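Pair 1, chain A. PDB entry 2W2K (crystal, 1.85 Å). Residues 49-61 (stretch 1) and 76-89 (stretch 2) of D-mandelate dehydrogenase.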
# COMPACT_ATOMS: atom_id res chain seq x y z
N TYR A 49 30.90 36.61 6.28
CA TYR A 49 30.88 35.56 7.34
C TYR A 49 32.26 35.26 8.00
O TYR A 49 32.33 34.44 8.94
CB TYR A 49 30.25 34.26 6.78
CG TYR A 49 28.92 34.44 6.06
CD1 TYR A 49 27.73 34.74 6.77
CD2 TYR A 49 28.83 34.29 4.66
CE1 TYR A 49 26.50 34.89 6.10
CE2 TYR A 49 27.61 34.42 3.98
CZ TYR A 49 26.46 34.73 4.69
OH TYR A 49 25.27 34.87 4.01
N GLY A 50 33.33 35.91 7.54
CA GLY A 50 34.72 35.54 7.95
C GLY A 50 35.16 34.17 7.41
O GLY A 50 34.48 33.58 6.55
N ASP A 51 36.30 33.67 7.91
CA ASP A 51 36.81 32.33 7.59
C ASP A 51 35.98 31.27 8.35
O ASP A 51 35.86 31.36 9.57
CB ASP A 51 38.27 32.18 8.03
CG ASP A 51 39.29 32.74 7.02
OD1 ASP A 51 38.91 33.46 6.07
OD2 ASP A 51 40.50 32.43 7.21
N PHE A 52 35.43 30.27 7.65
CA PHE A 52 34.76 29.13 8.32
C PHE A 52 35.34 27.80 7.82
O PHE A 52 35.91 27.74 6.71
CB PHE A 52 33.21 29.20 8.21
CG PHE A 52 32.68 29.45 6.81
CD1 PHE A 52 32.43 28.37 5.93
CD2 PHE A 52 32.41 30.76 6.37
CE1 PHE A 52 31.94 28.59 4.63
CE2 PHE A 52 31.91 31.01 5.07
CZ PHE A 52 31.66 29.92 4.19
N GLU A 53 35.22 26.74 8.64
CA GLU A 53 35.81 25.43 8.34
C GLU A 53 34.82 24.37 7.85
O GLU A 53 35.23 23.34 7.28
CB GLU A 53 36.58 24.89 9.58
CG GLU A 53 37.87 25.66 9.94
CD GLU A 53 37.63 27.07 10.50
OE1 GLU A 53 36.76 27.26 11.38
OE2 GLU A 53 38.36 27.99 10.09
N ALA A 54 33.52 24.60 8.09
CA ALA A 54 32.47 23.68 7.63
C ALA A 54 31.18 24.41 7.21
O ALA A 54 30.95 25.59 7.58
CB ALA A 54 32.15 22.61 8.74
N ILE A 55 30.34 23.70 6.43
CA ILE A 55 28.98 24.10 6.12
C ILE A 55 28.04 22.92 6.47
O ILE A 55 28.36 21.77 6.14
CB ILE A 55 28.82 24.43 4.58
CG1 ILE A 55 29.73 25.60 4.13
CG2 ILE A 55 27.35 24.75 4.25
CD1 ILE A 55 30.16 25.49 2.62
N ILE A 56 26.88 23.22 7.08
CA ILE A 56 25.82 22.23 7.39
C ILE A 56 24.42 22.63 6.83
O ILE A 56 24.03 23.82 6.83
CB ILE A 56 25.76 21.93 8.96
CG1 ILE A 56 25.05 20.58 9.27
CG2 ILE A 56 25.21 23.14 9.74
CD1 ILE A 56 25.14 20.06 10.75
N LYS A 57 23.69 21.63 6.35
CA LYS A 57 22.37 21.82 5.69
C LYS A 57 21.47 20.68 6.22
O LYS A 57 21.59 19.50 5.78
CB LYS A 57 22.56 21.77 4.15
CG LYS A 57 21.30 22.17 3.27
CD LYS A 57 21.58 21.81 1.79
CE LYS A 57 20.47 22.21 0.78
NZ LYS A 57 19.16 21.48 0.95
N LEU A 58 20.58 21.01 7.17
CA LEU A 58 19.87 20.00 8.00
C LEU A 58 18.63 19.34 7.35
O LEU A 58 18.12 18.33 7.88
CB LEU A 58 19.48 20.61 9.36
CG LEU A 58 20.67 21.02 10.27
CD1 LEU A 58 20.20 21.94 11.42
CD2 LEU A 58 21.35 19.82 10.84
N ALA A 59 18.14 19.91 6.25
CA ALA A 59 16.96 19.39 5.57
C ALA A 59 17.04 19.65 4.06
O ALA A 59 17.66 20.62 3.62
CB ALA A 59 15.65 20.01 6.14
N VAL A 60 16.35 18.82 3.28
CA VAL A 60 16.39 18.92 1.81
C VAL A 60 15.81 20.27 1.36
O VAL A 60 16.34 20.92 0.43
CB VAL A 60 15.65 17.72 1.15
CG1 VAL A 60 15.38 17.98 -0.34
CG2 VAL A 60 16.46 16.43 1.31
N GLU A 61 14.73 20.68 2.03
CA GLU A 61 14.06 21.96 1.72
C GLU A 61 14.71 23.23 2.31
O GLU A 61 14.20 24.34 2.09
CB GLU A 61 12.56 21.90 2.13
CG GLU A 61 12.29 21.84 3.65
CD GLU A 61 12.31 20.42 4.24
OE1 GLU A 61 12.74 19.46 3.57
OE2 GLU A 61 11.87 20.28 5.39
N HIS A 76 34.28 31.79 -4.52
CA HIS A 76 34.37 32.81 -3.46
C HIS A 76 34.34 32.24 -2.03
O HIS A 76 34.29 33.01 -1.09
CB HIS A 76 33.27 33.87 -3.62
CG HIS A 76 33.33 34.59 -4.94
ND1 HIS A 76 34.42 35.34 -5.32
CD2 HIS A 76 32.46 34.64 -5.98
CE1 HIS A 76 34.22 35.83 -6.53
NE2 HIS A 76 33.03 35.42 -6.95
N LEU A 77 34.33 30.92 -1.88
CA LEU A 77 34.37 30.32 -0.53
C LEU A 77 35.76 30.51 0.13
O LEU A 77 36.78 30.49 -0.57
CB LEU A 77 33.96 28.84 -0.59
CG LEU A 77 32.52 28.50 -1.02
CD1 LEU A 77 32.44 27.06 -1.59
CD2 LEU A 77 31.52 28.70 0.15
N PRO A 78 35.81 30.70 1.46
CA PRO A 78 37.14 30.89 2.09
C PRO A 78 38.04 29.63 2.01
O PRO A 78 37.54 28.50 2.09
CB PRO A 78 36.79 31.23 3.56
CG PRO A 78 35.44 30.60 3.79
CD PRO A 78 34.71 30.75 2.45
N SER A 79 39.35 29.82 1.85
CA SER A 79 40.28 28.68 1.71
C SER A 79 40.44 27.82 2.98
O SER A 79 40.95 26.68 2.91
CB SER A 79 41.65 29.15 1.20
OG SER A 79 41.60 29.26 -0.21
N SER A 80 39.98 28.36 4.11
CA SER A 80 39.85 27.62 5.40
C SER A 80 38.83 26.47 5.37
O SER A 80 38.84 25.56 6.25
CB SER A 80 39.44 28.62 6.51
OG SER A 80 38.19 29.26 6.21
N LEU A 81 37.95 26.47 4.37
CA LEU A 81 36.85 25.47 4.32
C LEU A 81 37.37 24.04 4.09
O LEU A 81 38.15 23.80 3.16
CB LEU A 81 35.77 25.86 3.27
CG LEU A 81 34.59 24.91 3.01
CD1 LEU A 81 33.63 24.80 4.21
CD2 LEU A 81 33.80 25.41 1.76
N LYS A 82 36.97 23.11 4.96
CA LYS A 82 37.38 21.68 4.89
C LYS A 82 36.26 20.67 4.55
O LYS A 82 36.54 19.61 3.96
CB LYS A 82 38.10 21.23 6.19
CG LYS A 82 39.54 21.83 6.35
CD LYS A 82 40.27 21.35 7.65
CE LYS A 82 41.76 21.71 7.55
NZ LYS A 82 42.54 21.33 8.78
N VAL A 83 35.00 20.97 4.89
CA VAL A 83 33.92 19.96 4.76
C VAL A 83 32.52 20.58 4.67
O VAL A 83 32.24 21.59 5.33
CB VAL A 83 33.99 18.86 5.94
CG1 VAL A 83 33.86 19.50 7.34
CG2 VAL A 83 32.93 17.74 5.78
N PHE A 84 31.64 19.94 3.88
CA PHE A 84 30.22 20.33 3.69
C PHE A 84 29.39 19.04 3.85
O PHE A 84 29.59 18.09 3.08
CB PHE A 84 30.08 20.91 2.24
CG PHE A 84 28.71 21.50 1.86
CD1 PHE A 84 27.55 21.35 2.67
CD2 PHE A 84 28.58 22.15 0.64
CE1 PHE A 84 26.29 21.89 2.24
CE2 PHE A 84 27.34 22.71 0.20
CZ PHE A 84 26.19 22.58 1.01
N ALA A 85 28.49 18.98 4.86
CA ALA A 85 27.56 17.84 5.04
C ALA A 85 26.11 18.28 4.81
O ALA A 85 25.66 19.28 5.40
CB ALA A 85 27.73 17.21 6.48
N ALA A 86 25.36 17.51 4.00
CA ALA A 86 23.97 17.90 3.62
C ALA A 86 22.98 16.75 3.74
O ALA A 86 23.34 15.59 3.48
CB ALA A 86 23.94 18.44 2.18
N ALA A 87 21.73 17.09 4.11
CA ALA A 87 20.60 16.16 4.08
C ALA A 87 20.29 15.64 2.66
O ALA A 87 20.54 16.36 1.68
CB ALA A 87 19.34 16.84 4.66
N GLY A 88 19.77 14.41 2.56
CA GLY A 88 19.29 13.84 1.28
C GLY A 88 20.38 13.13 0.49
O GLY A 88 21.49 12.92 1.00
N ALA A 89 20.07 12.72 -0.74
CA ALA A 89 21.14 12.25 -1.66
C ALA A 89 20.77 12.53 -3.11
O ALA A 89 19.59 12.60 -3.44
CB ALA A 89 21.43 10.77 -1.45
O HOH W 1 19.84 18.75 0.46

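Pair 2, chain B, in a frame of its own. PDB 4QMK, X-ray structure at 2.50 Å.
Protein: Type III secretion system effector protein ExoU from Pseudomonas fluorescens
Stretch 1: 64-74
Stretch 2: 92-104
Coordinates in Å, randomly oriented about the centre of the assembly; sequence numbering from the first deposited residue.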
# COMPACT_ATOMS: atom_id res chain seq x y z
N PRO B 64 33.28 -17.34 -1.65
CA PRO B 64 33.28 -15.92 -1.92
C PRO B 64 33.27 -15.17 -0.60
O PRO B 64 32.99 -15.78 0.45
CB PRO B 64 31.95 -15.66 -2.61
CG PRO B 64 31.08 -16.84 -2.37
CD PRO B 64 31.98 -17.98 -1.94
N PRO B 65 33.57 -13.87 -0.63
CA PRO B 65 33.50 -13.08 0.57
C PRO B 65 32.00 -12.85 0.92
O PRO B 65 31.14 -13.04 0.06
CB PRO B 65 34.21 -11.79 0.18
CG PRO B 65 33.86 -11.63 -1.25
CD PRO B 65 33.80 -13.03 -1.82
N PRO B 66 31.69 -12.45 2.18
CA PRO B 66 30.30 -12.32 2.62
C PRO B 66 29.43 -11.32 1.88
O PRO B 66 29.82 -10.18 1.73
CB PRO B 66 30.42 -11.91 4.07
CG PRO B 66 31.72 -12.44 4.49
CD PRO B 66 32.62 -12.32 3.30
N ALA B 67 28.28 -11.80 1.41
CA ALA B 67 27.26 -10.98 0.76
C ALA B 67 26.06 -10.71 1.70
O ALA B 67 25.33 -9.74 1.53
CB ALA B 67 26.78 -11.65 -0.50
N HIS B 68 25.87 -11.56 2.69
CA HIS B 68 24.79 -11.38 3.62
C HIS B 68 25.34 -11.38 5.07
O HIS B 68 26.04 -12.28 5.48
CB HIS B 68 23.79 -12.50 3.35
CG HIS B 68 22.52 -12.41 4.12
ND1 HIS B 68 21.54 -13.37 4.05
CD2 HIS B 68 22.06 -11.47 4.98
CE1 HIS B 68 20.52 -13.03 4.83
NE2 HIS B 68 20.82 -11.89 5.42
N LEU B 69 25.06 -10.35 5.83
CA LEU B 69 25.49 -10.27 7.23
C LEU B 69 24.24 -10.51 8.05
O LEU B 69 23.22 -9.82 7.87
CB LEU B 69 26.06 -8.90 7.52
CG LEU B 69 26.48 -8.56 8.94
CD1 LEU B 69 27.50 -9.54 9.52
CD2 LEU B 69 27.09 -7.17 8.92
N VAL B 70 24.26 -11.52 8.90
CA VAL B 70 23.08 -11.82 9.70
C VAL B 70 23.39 -11.58 11.15
O VAL B 70 24.29 -12.22 11.68
CB VAL B 70 22.65 -13.33 9.54
CG1 VAL B 70 21.41 -13.62 10.34
CG2 VAL B 70 22.40 -13.67 8.07
N LEU B 71 22.63 -10.73 11.81
CA LEU B 71 22.83 -10.44 13.28
C LEU B 71 21.72 -11.04 14.13
O LEU B 71 20.62 -10.55 14.13
CB LEU B 71 22.91 -8.91 13.52
CG LEU B 71 23.87 -8.17 12.59
CD1 LEU B 71 23.94 -6.71 12.88
CD2 LEU B 71 25.25 -8.75 12.73
N SER B 72 22.04 -12.08 14.91
CA SER B 72 21.06 -12.77 15.79
C SER B 72 21.12 -12.11 17.12
O SER B 72 21.75 -12.58 18.03
CB SER B 72 21.46 -14.23 15.89
OG SER B 72 21.87 -14.66 14.60
N GLY B 73 20.46 -10.99 17.22
CA GLY B 73 20.73 -10.04 18.27
C GLY B 73 20.29 -10.27 19.67
O GLY B 73 19.74 -11.30 20.04
N GLY B 74 20.59 -9.24 20.46
CA GLY B 74 20.38 -9.16 21.91
C GLY B 74 20.73 -7.72 22.17
O GLY B 74 21.35 -7.07 21.32
N ASP B 92 38.43 -4.84 4.08
CA ASP B 92 37.72 -4.43 2.87
C ASP B 92 36.62 -5.41 2.47
O ASP B 92 36.31 -5.60 1.28
CB ASP B 92 38.70 -4.23 1.70
CG ASP B 92 39.33 -2.86 1.67
OD1 ASP B 92 38.90 -1.95 2.43
OD2 ASP B 92 40.25 -2.66 0.86
N LYS B 93 35.99 -6.03 3.47
CA LYS B 93 34.93 -6.96 3.15
C LYS B 93 33.55 -6.43 3.47
O LYS B 93 32.57 -7.10 3.23
CB LYS B 93 35.25 -8.37 3.68
CG LYS B 93 36.13 -9.12 2.69
CD LYS B 93 36.52 -10.56 3.04
CE LYS B 93 37.93 -10.68 3.57
NZ LYS B 93 38.38 -12.10 3.76
N LEU B 94 33.45 -5.20 3.95
CA LEU B 94 32.13 -4.60 4.24
C LEU B 94 31.44 -4.10 2.98
O LEU B 94 30.21 -4.14 2.85
CB LEU B 94 32.27 -3.48 5.26
CG LEU B 94 30.94 -2.81 5.64
CD1 LEU B 94 29.85 -3.83 6.04
CD2 LEU B 94 31.14 -1.81 6.76
N LYS B 95 32.24 -3.56 2.09
CA LYS B 95 31.75 -3.05 0.83
C LYS B 95 30.85 -4.07 0.15
O LYS B 95 29.77 -3.75 -0.24
CB LYS B 95 32.95 -2.80 -0.06
CG LYS B 95 32.70 -1.98 -1.31
CD LYS B 95 32.75 -0.48 -1.01
CE LYS B 95 33.48 0.29 -2.11
NZ LYS B 95 33.08 -0.10 -3.49
N GLY B 96 31.33 -5.28 0.00
CA GLY B 96 30.63 -6.29 -0.74
C GLY B 96 29.48 -6.97 -0.03
O GLY B 96 28.88 -7.90 -0.59
N VAL B 97 29.19 -6.56 1.22
CA VAL B 97 28.02 -7.03 1.88
C VAL B 97 26.86 -6.40 1.12
O VAL B 97 26.90 -5.25 0.83
CB VAL B 97 27.98 -6.62 3.38
CG1 VAL B 97 26.63 -6.94 3.96
CG2 VAL B 97 29.06 -7.33 4.18
N LYS B 98 25.82 -7.15 0.82
CA LYS B 98 24.67 -6.63 0.07
C LYS B 98 23.39 -6.48 0.88
O LYS B 98 22.55 -5.68 0.57
CB LYS B 98 24.34 -7.59 -1.06
CG LYS B 98 25.44 -7.87 -2.02
CD LYS B 98 25.87 -6.60 -2.74
CE LYS B 98 26.84 -6.94 -3.86
NZ LYS B 98 27.28 -5.72 -4.55
N VAL B 99 23.22 -7.34 1.86
CA VAL B 99 22.00 -7.39 2.60
C VAL B 99 22.37 -7.58 4.04
O VAL B 99 23.25 -8.40 4.38
CB VAL B 99 21.19 -8.62 2.19
CG1 VAL B 99 19.79 -8.55 2.75
CG2 VAL B 99 21.14 -8.75 0.70
N VAL B 100 21.72 -6.85 4.91
CA VAL B 100 21.97 -7.02 6.31
C VAL B 100 20.69 -7.48 6.98
O VAL B 100 19.65 -6.84 6.81
CB VAL B 100 22.45 -5.72 6.95
CG1 VAL B 100 22.76 -5.96 8.42
CG2 VAL B 100 23.67 -5.24 6.20
N SER B 101 20.76 -8.56 7.74
CA SER B 101 19.57 -9.00 8.47
C SER B 101 19.78 -8.88 9.94
O SER B 101 20.87 -9.17 10.46
CB SER B 101 19.26 -10.44 8.14
OG SER B 101 18.98 -10.55 6.77
N GLY B 102 18.75 -8.49 10.63
CA GLY B 102 18.87 -8.32 12.06
C GLY B 102 17.72 -8.93 12.74
O GLY B 102 16.59 -8.68 12.38
N SER B 103 17.99 -9.74 13.73
CA SER B 103 16.91 -10.43 14.44
C SER B 103 16.71 -9.91 15.83
O SER B 103 17.66 -9.57 16.52
CB SER B 103 17.16 -11.91 14.52
OG SER B 103 16.38 -12.35 15.59
N SER B 104 15.45 -9.85 16.24
CA SER B 104 15.11 -9.33 17.58
C SER B 104 15.84 -8.03 17.84
O SER B 104 15.76 -7.11 17.02
CB SER B 104 15.37 -10.36 18.68
OG SER B 104 14.57 -11.49 18.43
O HOH W 2 32.37 -8.99 1.36

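Two parallel strands joined edge to edge can keep one backbone pattern while the side chains around it change character, and these two pairs illustrate the principle. In pair 1, strands 54-57 and 83-86 run 6° apart with axes 4.8 Å from each other at closest approach; in pair 2 the strand that includes H68(B) to L71(B) lies beside strand 99-103 at 10° and 4.6 Å. Fourteen central residues superpose with an RMSD of 0.9 Å.

The hydrogen-bond ladder is common to both. It opens with a bifurcated acceptor: E53(A) O receives K82(A) N at 2.9 Å and, weakly, V83(A) N at 3.4 Å, while the matching A67(B) O receives K98(B) N at 2.7 Å and V99(B) N at 3.2 Å. A type I turn precedes each of these donors, P78(A) to L81(A) and L94(B) to V97(B), and delivers the chain to the strand. One residue of the first strand then bonds both neighbours of its partner, as parallel pairing requires: I55(A) N to V83(A) O (3.0 Å) and A85(A) N to I55(A) O (3.1 Å), against L69(B) N to V99(B) O (3.0 Å) and S101(B) N to L69(B) O (2.8 Å).

The equivalent I55(A) and L69(B) have side-chain centres only 0.5 Å apart, yet their surroundings differ. I55(A) lays CG2 over one face of the F84(A) ring, 3.9 Å from its centroid, and its CD1 reaches L81(A) CD2 at 3.7 Å. At the position of F84(A), pair 2 has the smaller V100(B), and the ring contact has no equivalent; the contact with the residue at the L81(A) position is kept in kind, L69(B) CB lying 4.1 Å from V97(B) CG1.

On the other face the solutions diverge in chemistry. A54(A) packs CB against V83(A) CG1 at 3.8 Å. Its counterpart H68(B) extends in a t rotamer, so that NE2 hydrogen-bonds S101(B) OG at 2.6 Å, the serine lying near the ring plane where A85(A) sits in pair 1. The same ladder thus accommodates a small apolar contact in one pair and, in the other, a longer side chain that keeps a carbon contact, H68(B) CD2 to V99(B) CB at 4.1 Å, and adds a polar one.

One position ahead of the shared acceptor, F52(A) receives P78(A) CG over one ring face, 3.8 Å from the centroid, and its carbonyl O accepts a 2.8 Å hydrogen bond from S80(A) OG. P66(B) occupies the F52(A) position and G96(B) that of S80(A), so no such hydroxyl is available; a water instead donates to P66(B) O (2.8 Å) and K93(B) O (2.7 Å), linking the two stretches.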